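Side-chain contact in thioredoxin family protein (Streptococcus pneumoniae, PDB 2YP6), which probably works as a surface-exposed thioredoxin-fold lipoprotein oxidoreductase that helps the pneumococcus withstand extracellular oxidative stress: residues S65-K70 / D101-T106. Residues are numbered along the deposited sequence; the frame is centred on the assembly and turned at random.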
loop_
_atom_site.group_PDB
_atom_site.type_symbol
_atom_site.label_atom_id
_atom_site.label_comp_id
_atom_site.label_asym_id
_atom_site.label_seq_id
_atom_site.Cartn_x
_atom_site.Cartn_y
_atom_site.Cartn_z
ATOM N N SER A 65 -7.286 -2.641 -10.819
ATOM C CA SER A 65 -8.438 -3.310 -11.423
ATOM C C SER A 65 -8.301 -4.833 -11.348
ATOM O O SER A 65 -9.276 -5.561 -11.525
ATOM C CB SER A 65 -8.605 -2.859 -12.886
ATOM O OG SER A 65 -7.499 -3.246 -13.697
ATOM N N ASP A 66 -7.100 -5.325 -11.066
ATOM C CA ASP A 66 -6.934 -6.763 -10.864
ATOM C C ASP A 66 -7.730 -7.203 -9.622
ATOM O O ASP A 66 -8.045 -8.371 -9.479
ATOM C CB ASP A 66 -5.458 -7.135 -10.654
ATOM C CG ASP A 66 -4.612 -7.009 -11.922
ATOM O OD1 ASP A 66 -5.173 -7.038 -13.033
ATOM O OD2 ASP A 66 -3.370 -6.886 -11.794
ATOM N N PHE A 67 -8.032 -6.253 -8.738
ATOM C CA PHE A 67 -8.609 -6.557 -7.426
ATOM C C PHE A 67 -10.079 -6.180 -7.305
ATOM O O PHE A 67 -10.617 -6.061 -6.205
ATOM C CB PHE A 67 -7.786 -5.857 -6.339
ATOM C CG PHE A 67 -6.384 -6.336 -6.303
ATOM C CD1 PHE A 67 -6.056 -7.488 -5.624
ATOM C CD2 PHE A 67 -5.410 -5.692 -7.050
ATOM C CE1 PHE A 67 -4.746 -7.961 -5.638
ATOM C CE2 PHE A 67 -4.109 -6.147 -7.060
ATOM C CZ PHE A 67 -3.784 -7.297 -6.376
ATOM N N LYS A 68 -10.746 -6.094 -8.444
ATOM C CA LYS A 68 -12.175 -5.811 -8.450
ATOM C C LYS A 68 -12.902 -6.848 -7.629
ATOM O O LYS A 68 -12.642 -8.062 -7.749
ATOM C CB LYS A 68 -12.705 -5.755 -9.875
ATOM C CG LYS A 68 -12.648 -4.315 -10.375
ATOM C CD LYS A 68 -12.946 -4.191 -11.830
ATOM C CE LYS A 68 -14.159 -3.340 -12.012
ATOM N NZ LYS A 68 -13.849 -1.930 -11.639
ATOM N N GLY A 69 -13.768 -6.349 -6.754
ATOM C CA GLY A 69 -14.510 -7.190 -5.826
ATOM C C GLY A 69 -13.796 -7.500 -4.524
ATOM O O GLY A 69 -14.416 -8.005 -3.586
ATOM N N LYS A 70 -12.489 -7.250 -4.461
ATOM C CA LYS A 70 -11.731 -7.405 -3.223
ATOM C C LYS A 70 -11.543 -6.032 -2.605
ATOM O O LYS A 70 -11.289 -5.069 -3.314
ATOM C CB LYS A 70 -10.332 -8.021 -3.466
ATOM C CG LYS A 70 -10.329 -9.415 -4.088
ATOM C CD LYS A 70 -11.117 -10.408 -3.236
ATOM C CE LYS A 70 -10.352 -10.893 -2.005
ATOM N NZ LYS A 70 -11.135 -11.957 -1.284
ATOM N N ASP A 101 -10.863 -10.758 3.469
ATOM C CA ASP A 101 -11.587 -10.361 2.269
ATOM C C ASP A 101 -10.951 -9.112 1.659
ATOM O O ASP A 101 -11.541 -8.471 0.750
ATOM C CB ASP A 101 -13.086 -10.170 2.538
ATOM C CG ASP A 101 -13.385 -8.996 3.456
ATOM O OD1 ASP A 101 -12.453 -8.433 4.077
ATOM O OD2 ASP A 101 -14.562 -8.626 3.548
ATOM N N PHE A 102 -9.744 -8.790 2.133
ATOM C CA PHE A 102 -8.968 -7.719 1.543
ATOM C C PHE A 102 -7.566 -8.169 1.115
ATOM O O PHE A 102 -7.015 -9.108 1.660
ATOM C CB PHE A 102 -8.855 -6.517 2.492
ATOM C CG PHE A 102 -8.162 -6.806 3.797
ATOM C CD1 PHE A 102 -8.875 -7.298 4.882
ATOM C CD2 PHE A 102 -6.811 -6.527 3.961
ATOM C CE1 PHE A 102 -8.248 -7.534 6.097
ATOM C CE2 PHE A 102 -6.182 -6.764 5.179
ATOM C CZ PHE A 102 -6.922 -7.272 6.245
ATOM N N GLU A 103 -7.034 -7.475 0.130
ATOM C CA GLU A 103 -5.681 -7.655 -0.361
ATOM C C GLU A 103 -4.848 -6.494 0.137
ATOM O O GLU A 103 -5.329 -5.353 0.187
ATOM C CB GLU A 103 -5.691 -7.649 -1.886
ATOM C CG GLU A 103 -4.341 -7.355 -2.560
ATOM C CD GLU A 103 -3.434 -8.593 -2.717
ATOM O OE1 GLU A 103 -3.963 -9.734 -2.624
ATOM O OE2 GLU A 103 -2.191 -8.400 -2.928
ATOM N N ILE A 104 -3.596 -6.773 0.459
ATOM C CA ILE A 104 -2.636 -5.745 0.822
ATOM C C ILE A 104 -1.703 -5.399 -0.349
ATOM O O ILE A 104 -1.095 -6.297 -0.965
ATOM C CB ILE A 104 -1.773 -6.199 2.026
ATOM C CG1 ILE A 104 -2.667 -6.449 3.234
ATOM C CG2 ILE A 104 -0.706 -5.190 2.300
ATOM C CD1 ILE A 104 -2.081 -7.405 4.259
ATOM N N LEU A 105 -1.589 -4.100 -0.631
ATOM C CA LEU A 105 -0.671 -3.577 -1.643
ATOM C C LEU A 105 0.023 -2.375 -1.049
ATOM O O LEU A 105 -0.615 -1.546 -0.383
ATOM C CB LEU A 105 -1.390 -3.094 -2.906
ATOM C CG LEU A 105 -2.153 -4.114 -3.736
ATOM C CD1 LEU A 105 -2.863 -3.416 -4.897
ATOM C CD2 LEU A 105 -1.233 -5.197 -4.233
ATOM N N THR A 106 1.328 -2.281 -1.268
ATOM C CA THR A 106 2.054 -1.097 -0.831
ATOM C C THR A 106 2.753 -0.501 -2.031
ATOM O O THR A 106 3.049 -1.220 -2.974
ATOM C CB THR A 106 3.040 -1.370 0.317
ATOM O OG1 THR A 106 4.265 -1.915 -0.199
ATOM C CG2 THR A 106 2.418 -2.312 1.354
HETATM O O HOH W 1 -14.290 -8.500 -0.860
#
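Phe67 and Lys70, the first and last residues of a type II beta turn, reach across to strand 102-108 and Asp101, while the two backbones draw closest at Lys70 and Phe102, whose CA atoms are 5.5 Å apart. The turn is closed by Lys70 N donating to Phe67 O (2.8 Å), and Gly69 sits at its third position with a positive phi of 87°, as type II turns favour. No direct hydrogen bond joins the segments; instead a water donates to Gly69 O at 2.8 Å and to Asp101 O at 3.2 Å.

The side-chain contact centres on the Phe67 ring, which meets Leu105 and the aliphatic part of Glu103. With CG anti to its carbonyl carbon (chi1 -62°), Phe67 points its ring at the strand, where CE2 meets Leu105 CD1 at 3.7 Å and CZ meets Leu105 CD2 at 3.9 Å. Glu103 runs obliquely across the ring near CD1 and CE1, its CB 3.8 Å from Phe67 CD1 and its carboxylate plane turned 34° from the ring. Lys70, bent at chi2 and chi3, folds back so that CE lies 3.9 Å from Asp101 O; its NZ makes no salt bridge with Asp101, whose OD2 pairs with Lys71.

The contact thus illustrates how a connecting loop can cover a sheet in the thioredoxin fold: Phe67 also packs on Val72 of strand 71-76, the parallel neighbour of strand 102-108, while Phe102 and Ile104 face helix 88-96 on the other side.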